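Local structure of telomerase reverse transcriptase (Candida tropicalis MYA-3404, 6ZD1) at residues A[339-344]-A[532-537]; A[345-350]-A[460-465]; A[41-46]-A[93-98]; A[51-56]-A[87-92]. The protein probably extends telomeres as the reverse transcriptase subunit of telomerase, copying a template within the enzyme's RNA component to add simple sequence repeats to chromosome ends. All coordinates share one frame; numbering follows the deposited sequence.

Contact 1: residues A[339-344]-A[532-537]; sequences DMKECY and FVNHEK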
loop_
_atom_site.group_PDB
_atom_site.type_symbol
_atom_site.label_atom_id
_atom_site.label_comp_id
_atom_site.label_asym_id
_atom_site.label_seq_id
_atom_site.Cartn_x
_atom_site.Cartn_y
_atom_site.Cartn_z
ATOM N N ASP A 339 -21.905 7.589 -1.558
ATOM C CA ASP A 339 -20.513 7.747 -1.953
ATOM C C ASP A 339 -20.402 8.618 -3.200
ATOM O O ASP A 339 -21.392 8.912 -3.876
ATOM C CB ASP A 339 -19.849 6.384 -2.196
ATOM C CG ASP A 339 -20.499 5.601 -3.325
ATOM O OD1 ASP A 339 -21.746 5.589 -3.416
ATOM O OD2 ASP A 339 -19.756 4.991 -4.123
HETATM N N MSE A 340 -19.169 9.016 -3.505
HETATM C CA MSE A 340 -18.895 9.876 -4.652
HETATM C C MSE A 340 -18.346 9.098 -5.846
HETATM O O MSE A 340 -17.552 8.165 -5.687
HETATM C CB MSE A 340 -17.925 10.993 -4.262
HETATM C CG MSE A 340 -18.446 11.903 -3.153
HETATM SE SE MSE A 340 -20.210 12.640 -3.550
HETATM C CE MSE A 340 -20.450 13.771 -1.980
ATOM N N LYS A 341 -18.792 9.488 -7.039
ATOM C CA LYS A 341 -18.338 8.885 -8.289
ATOM C C LYS A 341 -17.026 9.530 -8.711
ATOM O O LYS A 341 -16.996 10.720 -9.046
ATOM C CB LYS A 341 -19.388 9.064 -9.381
ATOM C CG LYS A 341 -20.562 8.108 -9.321
ATOM C CD LYS A 341 -21.557 8.386 -10.442
ATOM C CE LYS A 341 -22.143 9.787 -10.328
ATOM N NZ LYS A 341 -23.212 10.040 -11.332
ATOM N N GLU A 342 -15.949 8.744 -8.715
ATOM C CA GLU A 342 -14.649 9.151 -9.256
ATOM C C GLU A 342 -14.196 10.497 -8.685
ATOM O O GLU A 342 -13.942 11.460 -9.412
ATOM C CB GLU A 342 -14.690 9.196 -10.788
ATOM C CG GLU A 342 -15.210 7.926 -11.453
ATOM C CD GLU A 342 -14.437 6.684 -11.042
ATOM O OE1 GLU A 342 -14.942 5.926 -10.187
ATOM O OE2 GLU A 342 -13.324 6.469 -11.568
ATOM N N CYS A 343 -14.101 10.546 -7.352
ATOM C CA CYS A 343 -13.835 11.809 -6.665
ATOM C C CYS A 343 -12.530 12.454 -7.125
ATOM O O CYS A 343 -12.431 13.685 -7.180
ATOM C CB CYS A 343 -13.820 11.593 -5.152
ATOM S SG CYS A 343 -12.426 10.643 -4.553
ATOM N N TYR A 344 -11.510 11.648 -7.442
ATOM C CA TYR A 344 -10.246 12.217 -7.908
ATOM C C TYR A 344 -10.346 12.720 -9.344
ATOM O O TYR A 344 -9.834 13.800 -9.666
ATOM C CB TYR A 344 -9.117 11.193 -7.793
ATOM C CG TYR A 344 -8.642 10.957 -6.384
ATOM C CD1 TYR A 344 -8.886 9.749 -5.741
ATOM C CD2 TYR A 344 -7.953 11.942 -5.690
ATOM C CE1 TYR A 344 -8.455 9.530 -4.449
ATOM C CE2 TYR A 344 -7.517 11.733 -4.398
ATOM C CZ TYR A 344 -7.771 10.525 -3.782
ATOM O OH TYR A 344 -7.338 10.313 -2.491
ATOM N N PHE A 532 -19.949 14.196 -7.213
ATOM C CA PHE A 532 -21.136 13.669 -7.875
ATOM C C PHE A 532 -21.586 12.422 -7.129
ATOM O O PHE A 532 -20.854 11.427 -7.084
ATOM C CB PHE A 532 -20.855 13.339 -9.343
ATOM C CG PHE A 532 -20.568 14.542 -10.196
ATOM C CD1 PHE A 532 -19.271 15.005 -10.355
ATOM C CD2 PHE A 532 -21.594 15.201 -10.855
ATOM C CE1 PHE A 532 -19.004 16.106 -11.148
ATOM C CE2 PHE A 532 -21.331 16.305 -11.650
ATOM C CZ PHE A 532 -20.040 16.758 -11.793
ATOM N N VAL A 533 -22.787 12.479 -6.551
ATOM C CA VAL A 533 -23.293 11.384 -5.730
ATOM C C VAL A 533 -23.558 10.161 -6.596
ATOM O O VAL A 533 -24.241 10.239 -7.626
ATOM C CB VAL A 533 -24.565 11.809 -4.982
ATOM C CG1 VAL A 533 -25.071 10.665 -4.100
ATOM C CG2 VAL A 533 -24.300 13.051 -4.156
ATOM N N ASN A 534 -23.034 9.016 -6.166
ATOM C CA ASN A 534 -23.284 7.739 -6.829
ATOM C C ASN A 534 -24.651 7.239 -6.368
ATOM O O ASN A 534 -24.769 6.476 -5.409
ATOM C CB ASN A 534 -22.174 6.749 -6.503
ATOM C CG ASN A 534 -22.198 5.533 -7.397
ATOM O OD1 ASN A 534 -23.016 5.437 -8.315
ATOM N ND2 ASN A 534 -21.294 4.598 -7.142
ATOM N N HIS A 535 -25.699 7.677 -7.072
ATOM C CA HIS A 535 -27.064 7.476 -6.589
ATOM C C HIS A 535 -27.434 6.000 -6.525
ATOM O O HIS A 535 -28.119 5.568 -5.591
ATOM C CB HIS A 535 -28.056 8.230 -7.473
ATOM C CG HIS A 535 -27.955 9.718 -7.359
ATOM N ND1 HIS A 535 -27.571 10.521 -8.413
ATOM C CD2 HIS A 535 -28.189 10.550 -6.316
ATOM C CE1 HIS A 535 -27.575 11.783 -8.025
ATOM N NE2 HIS A 535 -27.944 11.829 -6.757
ATOM N N GLU A 536 -26.997 5.208 -7.504
ATOM C CA GLU A 536 -27.358 3.795 -7.507
ATOM C C GLU A 536 -26.740 3.036 -6.339
ATOM O O GLU A 536 -27.221 1.948 -6.001
ATOM C CB GLU A 536 -26.942 3.144 -8.826
ATOM C CG GLU A 536 -25.445 3.154 -9.077
ATOM C CD GLU A 536 -25.067 2.445 -10.362
ATOM O OE1 GLU A 536 -25.928 1.734 -10.925
ATOM O OE2 GLU A 536 -23.910 2.599 -10.809
ATOM N N LYS A 537 -25.695 3.575 -5.716
ATOM C CA LYS A 537 -25.108 2.962 -4.533
ATOM C C LYS A 537 -25.646 3.539 -3.229
ATOM O O LYS A 537 -25.274 3.054 -2.155
ATOM C CB LYS A 537 -23.584 3.099 -4.574
ATOM C CG LYS A 537 -22.911 2.154 -5.558
ATOM C CD LYS A 537 -23.317 0.710 -5.297
ATOM C CE LYS A 537 -22.476 -0.263 -6.110
ATOM N NZ LYS A 537 -22.568 -0.002 -7.572
HETATM O O HOH W 1 -17.600 12.743 -7.455
#

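Contact 2: residues A[345-350]-A[460-465]; sequences DRLNQN and QGVFQG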
loop_
_atom_site.group_PDB
_atom_site.type_symbol
_atom_site.label_atom_id
_atom_site.label_comp_id
_atom_site.label_asym_id
_atom_site.label_seq_id
_atom_site.Cartn_x
_atom_site.Cartn_y
_atom_site.Cartn_z
ATOM N N ASP A 345 -10.981 11.945 -10.229
ATOM C CA ASP A 345 -11.110 12.379 -11.618
ATOM C C ASP A 345 -12.019 13.595 -11.737
ATOM O O ASP A 345 -11.758 14.494 -12.546
ATOM C CB ASP A 345 -11.642 11.242 -12.496
ATOM C CG ASP A 345 -10.685 10.065 -12.587
ATOM O OD1 ASP A 345 -11.043 8.971 -12.105
ATOM O OD2 ASP A 345 -9.575 10.236 -13.135
ATOM N N ARG A 346 -13.087 13.644 -10.941
ATOM C CA ARG A 346 -14.095 14.692 -11.034
ATOM C C ARG A 346 -13.802 15.884 -10.133
ATOM O O ARG A 346 -14.558 16.860 -10.168
ATOM C CB ARG A 346 -15.488 14.136 -10.698
ATOM C CG ARG A 346 -15.889 12.852 -11.429
ATOM C CD ARG A 346 -15.618 12.917 -12.919
ATOM N NE ARG A 346 -16.415 13.937 -13.595
ATOM C CZ ARG A 346 -16.220 14.314 -14.855
ATOM N NH1 ARG A 346 -15.252 13.761 -15.575
ATOM N NH2 ARG A 346 -16.988 15.249 -15.396
ATOM N N LEU A 347 -12.734 15.831 -9.337
ATOM C CA LEU A 347 -12.422 16.906 -8.401
ATOM C C LEU A 347 -12.291 18.234 -9.137
ATOM O O LEU A 347 -11.691 18.310 -10.212
ATOM C CB LEU A 347 -11.126 16.590 -7.654
ATOM C CG LEU A 347 -10.944 17.155 -6.246
ATOM C CD1 LEU A 347 -11.847 16.422 -5.264
ATOM C CD2 LEU A 347 -9.491 17.064 -5.809
ATOM N N ASN A 348 -12.889 19.281 -8.569
ATOM C CA ASN A 348 -12.879 20.603 -9.192
ATOM C C ASN A 348 -11.600 21.332 -8.796
ATOM O O ASN A 348 -11.420 21.700 -7.628
ATOM C CB ASN A 348 -14.117 21.396 -8.782
ATOM C CG ASN A 348 -14.257 22.695 -9.547
ATOM O OD1 ASN A 348 -13.591 23.684 -9.239
ATOM N ND2 ASN A 348 -15.129 22.703 -10.548
ATOM N N GLN A 349 -10.720 21.563 -9.773
ATOM C CA GLN A 349 -9.429 22.178 -9.479
ATOM C C GLN A 349 -9.600 23.583 -8.921
ATOM O O GLN A 349 -8.896 23.977 -7.982
ATOM C CB GLN A 349 -8.557 22.204 -10.734
ATOM C CG GLN A 349 -8.089 20.833 -11.188
ATOM C CD GLN A 349 -7.305 20.899 -12.477
ATOM O OE1 GLN A 349 -7.012 21.985 -12.978
ATOM N NE2 GLN A 349 -6.966 19.739 -13.029
ATOM N N ASN A 350 -10.531 24.355 -9.480
ATOM C CA ASN A 350 -10.724 25.716 -8.997
ATOM C C ASN A 350 -11.305 25.722 -7.587
ATOM O O ASN A 350 -10.835 26.471 -6.722
ATOM C CB ASN A 350 -11.614 26.492 -9.967
ATOM C CG ASN A 350 -10.891 26.848 -11.254
ATOM O OD1 ASN A 350 -9.666 26.967 -11.274
ATOM N ND2 ASN A 350 -11.643 27.022 -12.334
ATOM N N GLN A 460 -9.714 18.016 -16.156
ATOM C CA GLN A 460 -10.272 18.330 -14.850
ATOM C C GLN A 460 -9.877 17.215 -13.894
ATOM O O GLN A 460 -9.654 16.077 -14.312
ATOM C CB GLN A 460 -11.799 18.486 -14.929
ATOM C CG GLN A 460 -12.514 18.763 -13.617
ATOM C CD GLN A 460 -12.144 20.099 -13.002
ATOM O OE1 GLN A 460 -11.074 20.246 -12.413
ATOM N NE2 GLN A 460 -13.036 21.079 -13.127
ATOM N N GLY A 461 -9.780 17.553 -12.616
ATOM C CA GLY A 461 -9.457 16.575 -11.600
ATOM C C GLY A 461 -7.989 16.589 -11.228
ATOM O O GLY A 461 -7.202 17.443 -11.644
ATOM N N VAL A 462 -7.619 15.592 -10.435
ATOM C CA VAL A 462 -6.262 15.449 -9.928
ATOM C C VAL A 462 -5.845 13.999 -10.105
ATOM O O VAL A 462 -6.656 13.082 -9.925
ATOM C CB VAL A 462 -6.159 15.889 -8.451
ATOM C CG1 VAL A 462 -4.846 15.443 -7.835
ATOM C CG2 VAL A 462 -6.299 17.399 -8.344
ATOM N N PHE A 463 -4.588 13.793 -10.486
ATOM C CA PHE A 463 -4.084 12.443 -10.672
ATOM C C PHE A 463 -3.892 11.770 -9.326
ATOM O O PHE A 463 -3.232 12.312 -8.436
ATOM C CB PHE A 463 -2.760 12.471 -11.428
ATOM C CG PHE A 463 -2.911 12.422 -12.912
ATOM C CD1 PHE A 463 -3.804 11.544 -13.498
ATOM C CD2 PHE A 463 -2.161 13.255 -13.723
ATOM C CE1 PHE A 463 -3.942 11.492 -14.869
ATOM C CE2 PHE A 463 -2.294 13.209 -15.093
ATOM C CZ PHE A 463 -3.186 12.325 -15.669
ATOM N N GLN A 464 -4.462 10.580 -9.178
ATOM C CA GLN A 464 -4.167 9.760 -8.017
ATOM C C GLN A 464 -2.760 9.196 -8.155
ATOM O O GLN A 464 -2.385 8.691 -9.219
ATOM C CB GLN A 464 -5.193 8.640 -7.889
ATOM C CG GLN A 464 -5.168 7.929 -6.556
ATOM C CD GLN A 464 -6.245 6.872 -6.457
ATOM O OE1 GLN A 464 -7.285 6.969 -7.111
ATOM N NE2 GLN A 464 -6.001 5.849 -5.646
ATOM N N GLY A 465 -1.976 9.289 -7.088
ATOM C CA GLY A 465 -0.592 8.846 -7.104
ATOM C C GLY A 465 0.435 9.941 -6.907
ATOM O O GLY A 465 1.618 9.626 -6.710
#

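Contact 3: residues A[41-46]-A[93-98]; sequences VSRIIS and LLPLDA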
loop_
_atom_site.group_PDB
_atom_site.type_symbol
_atom_site.label_atom_id
_atom_site.label_comp_id
_atom_site.label_asym_id
_atom_site.label_seq_id
_atom_site.Cartn_x
_atom_site.Cartn_y
_atom_site.Cartn_z
ATOM N N VAL A 41 27.028 -24.015 -11.813
ATOM C CA VAL A 41 26.679 -22.742 -12.438
ATOM C C VAL A 41 26.842 -22.835 -13.948
ATOM O O VAL A 41 26.026 -22.300 -14.710
ATOM C CB VAL A 41 27.522 -21.598 -11.846
ATOM C CG1 VAL A 41 27.214 -20.293 -12.558
ATOM C CG2 VAL A 41 27.261 -21.463 -10.355
ATOM N N SER A 42 27.874 -23.549 -14.406
ATOM C CA SER A 42 28.078 -23.697 -15.842
ATOM C C SER A 42 26.946 -24.492 -16.474
ATOM O O SER A 42 26.449 -24.129 -17.546
ATOM C CB SER A 42 29.419 -24.375 -16.120
ATOM O OG SER A 42 30.490 -23.647 -15.548
ATOM N N ARG A 43 26.506 -25.564 -15.813
ATOM C CA ARG A 43 25.441 -26.380 -16.384
ATOM C C ARG A 43 24.099 -25.661 -16.348
ATOM O O ARG A 43 23.269 -25.863 -17.241
ATOM C CB ARG A 43 25.359 -27.716 -15.650
ATOM C CG ARG A 43 26.461 -28.682 -16.044
ATOM C CD ARG A 43 26.859 -29.563 -14.882
ATOM N NE ARG A 43 25.766 -30.411 -14.428
ATOM C CZ ARG A 43 25.658 -30.876 -13.189
ATOM N NH1 ARG A 43 26.569 -30.558 -12.281
ATOM N NH2 ARG A 43 24.634 -31.649 -12.859
ATOM N N ILE A 44 23.872 -24.813 -15.344
ATOM C CA ILE A 44 22.631 -24.047 -15.300
ATOM C C ILE A 44 22.627 -22.992 -16.397
ATOM O O ILE A 44 21.650 -22.853 -17.144
ATOM C CB ILE A 44 22.435 -23.418 -13.911
ATOM C CG1 ILE A 44 22.201 -24.511 -12.867
ATOM C CG2 ILE A 44 21.276 -22.428 -13.936
ATOM C CD1 ILE A 44 22.052 -23.989 -11.460
ATOM N N ILE A 45 23.729 -22.250 -16.529
ATOM C CA ILE A 45 23.823 -21.233 -17.571
ATOM C C ILE A 45 23.738 -21.877 -18.949
ATOM O O ILE A 45 23.133 -21.323 -19.875
ATOM C CB ILE A 45 25.112 -20.408 -17.396
ATOM C CG1 ILE A 45 25.032 -19.578 -16.114
ATOM C CG2 ILE A 45 25.342 -19.494 -18.587
ATOM C CD1 ILE A 45 26.215 -18.656 -15.909
ATOM N N SER A 46 24.323 -23.067 -19.104
ATOM C CA SER A 46 24.260 -23.748 -20.393
ATOM C C SER A 46 22.835 -24.151 -20.739
ATOM O O SER A 46 22.395 -23.976 -21.882
ATOM C CB SER A 46 25.174 -24.974 -20.393
ATOM O OG SER A 46 24.636 -26.009 -19.588
ATOM N N LEU A 93 16.317 -25.916 -16.002
ATOM C CA LEU A 93 17.497 -25.116 -15.690
ATOM C C LEU A 93 18.409 -25.821 -14.693
ATOM O O LEU A 93 19.638 -25.767 -14.820
ATOM C CB LEU A 93 17.071 -23.753 -15.143
ATOM C CG LEU A 93 17.018 -22.579 -16.120
ATOM C CD1 LEU A 93 18.427 -22.190 -16.530
ATOM C CD2 LEU A 93 16.183 -22.917 -17.344
ATOM N N LEU A 94 17.829 -26.485 -13.697
ATOM C CA LEU A 94 18.605 -27.068 -12.615
ATOM C C LEU A 94 18.563 -28.587 -12.685
ATOM O O LEU A 94 17.484 -29.182 -12.532
ATOM C CB LEU A 94 18.089 -26.581 -11.264
ATOM C CG LEU A 94 18.663 -25.260 -10.740
ATOM C CD1 LEU A 94 18.324 -24.084 -11.650
ATOM C CD2 LEU A 94 18.174 -25.006 -9.323
ATOM N N PRO A 95 19.695 -29.247 -12.925
ATOM C CA PRO A 95 19.751 -30.709 -12.802
ATOM C C PRO A 95 19.481 -31.150 -11.369
ATOM O O PRO A 95 19.438 -30.345 -10.436
ATOM C CB PRO A 95 21.177 -31.053 -13.250
ATOM C CG PRO A 95 21.949 -29.783 -13.084
ATOM C CD PRO A 95 20.982 -28.672 -13.348
ATOM N N LEU A 96 19.298 -32.465 -11.198
ATOM C CA LEU A 96 18.841 -32.990 -9.911
ATOM C C LEU A 96 19.822 -32.670 -8.786
ATOM O O LEU A 96 19.407 -32.375 -7.658
ATOM C CB LEU A 96 18.613 -34.500 -10.002
ATOM C CG LEU A 96 18.022 -35.145 -8.743
ATOM C CD1 LEU A 96 16.570 -34.727 -8.539
ATOM C CD2 LEU A 96 18.148 -36.657 -8.788
ATOM N N ASP A 97 21.126 -32.742 -9.064
ATOM C CA ASP A 97 22.110 -32.388 -8.045
ATOM C C ASP A 97 22.074 -30.900 -7.714
ATOM O O ASP A 97 22.381 -30.515 -6.581
ATOM C CB ASP A 97 23.512 -32.807 -8.491
ATOM C CG ASP A 97 23.901 -32.218 -9.831
ATOM O OD1 ASP A 97 22.994 -31.853 -10.608
ATOM O OD2 ASP A 97 25.116 -32.127 -10.111
ATOM N N ALA A 98 21.691 -30.052 -8.676
ATOM C CA ALA A 98 21.612 -28.618 -8.407
ATOM C C ALA A 98 20.577 -28.306 -7.332
ATOM O O ALA A 98 20.702 -27.299 -6.626
ATOM C CB ALA A 98 21.297 -27.851 -9.691
#

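Contact 4: residues A[51-56]-A[87-92]; sequences CRYDLI and LIIMGK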
loop_
_atom_site.group_PDB
_atom_site.type_symbol
_atom_site.label_atom_id
_atom_site.label_comp_id
_atom_site.label_asym_id
_atom_site.label_seq_id
_atom_site.Cartn_x
_atom_site.Cartn_y
_atom_site.Cartn_z
ATOM N N CYS A 51 17.577 -23.609 -23.638
ATOM C CA CYS A 51 16.182 -23.796 -23.260
ATOM C C CYS A 51 15.276 -23.072 -24.250
ATOM O O CYS A 51 15.475 -21.886 -24.534
ATOM C CB CYS A 51 15.944 -23.279 -21.841
ATOM S SG CYS A 51 14.294 -23.585 -21.145
ATOM N N ARG A 52 14.298 -23.792 -24.795
ATOM C CA ARG A 52 13.351 -23.215 -25.749
ATOM C C ARG A 52 12.254 -22.511 -24.963
ATOM O O ARG A 52 11.210 -23.086 -24.651
ATOM C CB ARG A 52 12.785 -24.295 -26.665
ATOM C CG ARG A 52 13.414 -24.323 -28.047
ATOM C CD ARG A 52 13.159 -23.010 -28.768
ATOM N NE ARG A 52 13.740 -22.981 -30.108
ATOM C CZ ARG A 52 13.634 -21.950 -30.939
ATOM N NH1 ARG A 52 12.967 -20.863 -30.569
ATOM N NH2 ARG A 52 14.191 -22.002 -32.142
ATOM N N TYR A 53 12.488 -21.236 -24.649
ATOM C CA TYR A 53 11.549 -20.504 -23.806
ATOM C C TYR A 53 10.249 -20.222 -24.547
ATOM O O TYR A 53 9.157 -20.480 -24.026
ATOM C CB TYR A 53 12.186 -19.207 -23.307
ATOM C CG TYR A 53 13.228 -19.424 -22.233
ATOM C CD1 TYR A 53 12.860 -19.822 -20.957
ATOM C CD2 TYR A 53 14.580 -19.236 -22.496
ATOM C CE1 TYR A 53 13.805 -20.027 -19.969
ATOM C CE2 TYR A 53 15.532 -19.438 -21.511
ATOM C CZ TYR A 53 15.139 -19.834 -20.251
ATOM O OH TYR A 53 16.075 -20.038 -19.263
ATOM N N ASP A 54 10.344 -19.715 -25.774
ATOM C CA ASP A 54 9.148 -19.325 -26.507
ATOM C C ASP A 54 8.364 -20.513 -27.050
ATOM O O ASP A 54 7.268 -20.314 -27.584
ATOM C CB ASP A 54 9.521 -18.359 -27.633
ATOM C CG ASP A 54 9.828 -16.960 -27.116
ATOM O OD1 ASP A 54 10.997 -16.689 -26.763
ATOM O OD2 ASP A 54 8.890 -16.136 -27.042
ATOM N N LEU A 55 8.874 -21.736 -26.912
ATOM C CA LEU A 55 8.041 -22.904 -27.167
ATOM C C LEU A 55 7.251 -23.299 -25.925
ATOM O O LEU A 55 6.097 -23.731 -26.034
ATOM C CB LEU A 55 8.898 -24.080 -27.644
ATOM C CG LEU A 55 9.042 -24.262 -29.158
ATOM C CD1 LEU A 55 7.693 -24.585 -29.786
ATOM C CD2 LEU A 55 9.660 -23.033 -29.813
ATOM N N ILE A 56 7.850 -23.135 -24.742
ATOM C CA ILE A 56 7.111 -23.295 -23.493
ATOM C C ILE A 56 6.008 -22.250 -23.400
ATOM O O ILE A 56 4.911 -22.521 -22.896
ATOM C CB ILE A 56 8.069 -23.217 -22.290
ATOM C CG1 ILE A 56 9.123 -24.320 -22.375
ATOM C CG2 ILE A 56 7.304 -23.317 -20.983
ATOM C CD1 ILE A 56 10.149 -24.254 -21.280
ATOM N N LEU A 87 8.071 -23.996 -12.471
ATOM C CA LEU A 87 8.755 -25.225 -12.075
ATOM C C LEU A 87 9.273 -25.997 -13.282
ATOM O O LEU A 87 10.306 -26.671 -13.188
ATOM C CB LEU A 87 7.821 -26.103 -11.242
ATOM C CG LEU A 87 7.375 -25.504 -9.906
ATOM C CD1 LEU A 87 6.546 -26.503 -9.108
ATOM C CD2 LEU A 87 8.580 -25.029 -9.103
ATOM N N ILE A 88 8.582 -25.904 -14.419
ATOM C CA ILE A 88 9.065 -26.549 -15.634
ATOM C C ILE A 88 10.362 -25.898 -16.100
ATOM O O ILE A 88 11.302 -26.588 -16.518
ATOM C CB ILE A 88 7.976 -26.511 -16.724
ATOM C CG1 ILE A 88 6.912 -27.579 -16.447
ATOM C CG2 ILE A 88 8.581 -26.690 -18.111
ATOM C CD1 ILE A 88 5.766 -27.576 -17.434
ATOM N N ILE A 89 10.441 -24.566 -16.031
ATOM C CA ILE A 89 11.692 -23.880 -16.348
ATOM C C ILE A 89 12.779 -24.284 -15.359
ATOM O O ILE A 89 13.910 -24.605 -15.746
ATOM C CB ILE A 89 11.487 -22.355 -16.366
ATOM C CG1 ILE A 89 10.345 -21.967 -17.306
ATOM C CG2 ILE A 89 12.765 -21.659 -16.808
ATOM C CD1 ILE A 89 10.734 -21.904 -18.746
HETATM N N MSE A 90 12.452 -24.280 -14.070
HETATM C CA MSE A 90 13.421 -24.609 -13.028
HETATM C C MSE A 90 13.945 -26.029 -13.169
HETATM O O MSE A 90 15.130 -26.282 -12.955
HETATM C CB MSE A 90 12.801 -24.419 -11.639
HETATM C CG MSE A 90 12.495 -22.967 -11.288
HETATM SE SE MSE A 90 14.064 -21.815 -11.451
HETATM C CE MSE A 90 15.217 -22.726 -10.172
ATOM N N GLY A 91 13.062 -26.954 -13.547
ATOM C CA GLY A 91 13.504 -28.317 -13.783
ATOM C C GLY A 91 14.500 -28.403 -14.924
ATOM O O GLY A 91 15.547 -29.043 -14.808
ATOM N N LYS A 92 14.188 -27.742 -16.042
ATOM C CA LYS A 92 15.118 -27.701 -17.167
ATOM C C LYS A 92 16.413 -26.989 -16.793
ATOM O O LYS A 92 17.500 -27.402 -17.212
ATOM C CB LYS A 92 14.458 -27.020 -18.368
ATOM C CG LYS A 92 13.439 -27.883 -19.097
ATOM C CD LYS A 92 12.687 -27.073 -20.145
ATOM C CE LYS A 92 12.635 -27.787 -21.493
ATOM N NZ LYS A 92 13.972 -27.862 -22.156
#

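Contact 1: residues A[339-344]-A[532-537]
Met340 and Val533 form an isolated antiparallel bridge at the end of strand 334-339 in the reverse transcriptase palm, where Asp339 opens the sequence that corresponds to motif A. They are a non-hydrogen-bonded pair, flanked by two backbone bonds: Asn534 N to Asp339 O at 2.8 Å and Lys341 N to Phe532 O, also 2.8 Å. A water extends the link, giving a bond to Lys341 O and accepting one from Phe532 N.

The side chain of Asp339 swings in between its backbone N and carbonyl carbon (chi1 62°), which brings the carboxylate obliquely across Asn534. OD1 lies 3.3 Å from Asn534 CB and equally close to Lys537 CB, while OD2 receives a weak bond from Asn534 ND2 at 3.4 Å, the carboxylate and amide planes being 41° apart. Lys341 passes Asn534 at about a right angle, its CG 3.5 Å from Asn534 CB, before its chain bends at chi3 and brings CE near Val533 O. On the other face the selenium of selenomethionine Met340 touches Val533 CG2.

Met340 packs on Tyr477 of helix 469-484 and on Phe504 of strand 503-508, and the bridge lies just before strand 539-541, the edge strand that pairs with 334-339.

Contact 2: residues A[345-350]-A[460-465]
Asp345 O and Leu347 O both approach Gly461 CA, about at right angles to each other, each at 3.2 Å in a CA-H...O contact. Asp345 sets out away from residues 460-465, and its OD2 is held by Tyr212 and by a salt bridge with Arg458. Arg346 also sets out away, its CB packing on the Phe532 ring. At Leu347 the chain comes nearest to Gly461; its CD2 lies beside Val462 CG2 at 4.1 Å, the two side chains pointing the same way against Leu352. Asn348 caps the next helix, OD1 accepting from Ala351 N.

Gln349 carries the polar part. Its backbone N donates to Gln460 OE1 at 3.0 Å, approaching from above the carbonyl plane. Its side chain, extended beyond CG (chi2 176°), slides past that of Gln460 in the opposite direction with the amide planes 86° apart, and reaches Gly461 O through NE2 at 2.7 Å, the acceptor lying near the plane of the Gln349 amide.

Gln460 OE1 accepts twice, from Gln349 N and, on a lone pair, from Gly461 N at 3.0 Å. Gly461, at a positive phi (98°) and without a side chain, lets Asp345 O reach its CA. The loop carries the FQG sequence corresponding to reverse transcriptase motif B. The chemistry implies that a shared amide oxygen and a side-chain-to-backbone bond fix the loop to the helix start, with little apolar contact.

Contact 3: residues A[41-46]-A[93-98]
Ile44 is the bump that helix 36-50 presses into the bend following helix 79-93. Its CD1, at the end of an extended branch (chi2 178°), reaches Leu94 CG at 3.7 Å and comes near Ala98 CB, while CG1 passes the flank of the Pro95 ring. The hollow is therefore lined by Leu94, Pro95 and Ala98, and Tyr163 of helix 158-179 also touches Ile44 and Leu94. Leu93 returns the fit from its own helix end: the side chain crosses that of Ile44 at about a right angle, CD1 lying 3.3 Å from Ile44 O and touching CG2. The carbonyl of Leu93 meets Ile44 CA in a CA-H...O contact of 3.5 Å and accepts a bond from Asn47 ND2.

The preceding residue, Arg43, runs at a slant across Pro95, bending at chi2 and chi3, and NH2 lies 3.3 Å from Pro95 CG. Beyond the proline its guanidinium meets Asp97 tip to tip. NH1 and NH2 both grip OD2, at 3.0 and 2.8 Å, on its syn lone pair and in the guanidinium plane; NH2 makes a further weak bond to OD1 at 2.8 Å. The carboxylate plane is turned 34° from the guanidinium.

NH1 also binds Asn39 OD1, so the cation has a second partner that helps fix its rotation. The chemistry implies an apolar plug bordered by a salt bridge, which probably stabilises both charges where Arg43 and Asp97 are partly exposed.

Contact 4: residues A[51-56]-A[87-92]
Ile89 and Lys92, which meet residues 51-56, stand on a helix whose shortest backbone bond in this stretch is Gly91 N to Leu87 O, 2.8 Å. The meeting is made by carbon and sulfur. Ile56 points at the opposing helix with CG1 anti to its own carbonyl carbon (chi1 -60°), and its CD1 lies 3.5 Å from Ile89 CD1, while Lys92 CD is 4.0 Å from the same Ile56 methyl. Ile88 CG2 lies a little farther from Ile56 CD1, at 4.3 Å. The lysine chain slides past Ile56 in the opposite direction, and its CD also reaches Cys51 SG at 4.0 Å.

Tyr53 crosses Ile89 at about a right angle: the isoleucine sits at the ring edge, its CD1 3.7 Å from Tyr53 CD1 and its CG2 in the ring plane beside Tyr53 CE1. Cys51 SG lies over one face of that ring, offset toward its rim. The phenol OH is hydrogen-bonded to Asp48 OD1, which helps fix the ring.

Arg52 centres an inverse gamma turn between helices 36-50 and 53-60. The pair is laid on helix 79-93, whose Ile89 packs onward against Ile175, consistent with the mainly helical RNA-binding domain of telomerase.

How the contacts relate
The four contacts form two clusters. Contacts 1 and 2, with centres 14 Å apart, share helix 343-346 and lie in the reverse transcriptase part. Tyr344 O reaches Val462 N at 3.0 Å, probably as a hydrogen bond, and Phe532 packs on Arg346, so the sequences matching motifs A and B meet here, consistent with a place next to the polymerase active site. Contacts 3 and 4, centres 13 Å apart, belong to the helical RNA-binding region; Leu93 joins them by touching Tyr53 and Cys51. No contact is made between the clusters: contacts 1 and 3 have centres about 56 Å apart, on opposite sides of the chain's centre.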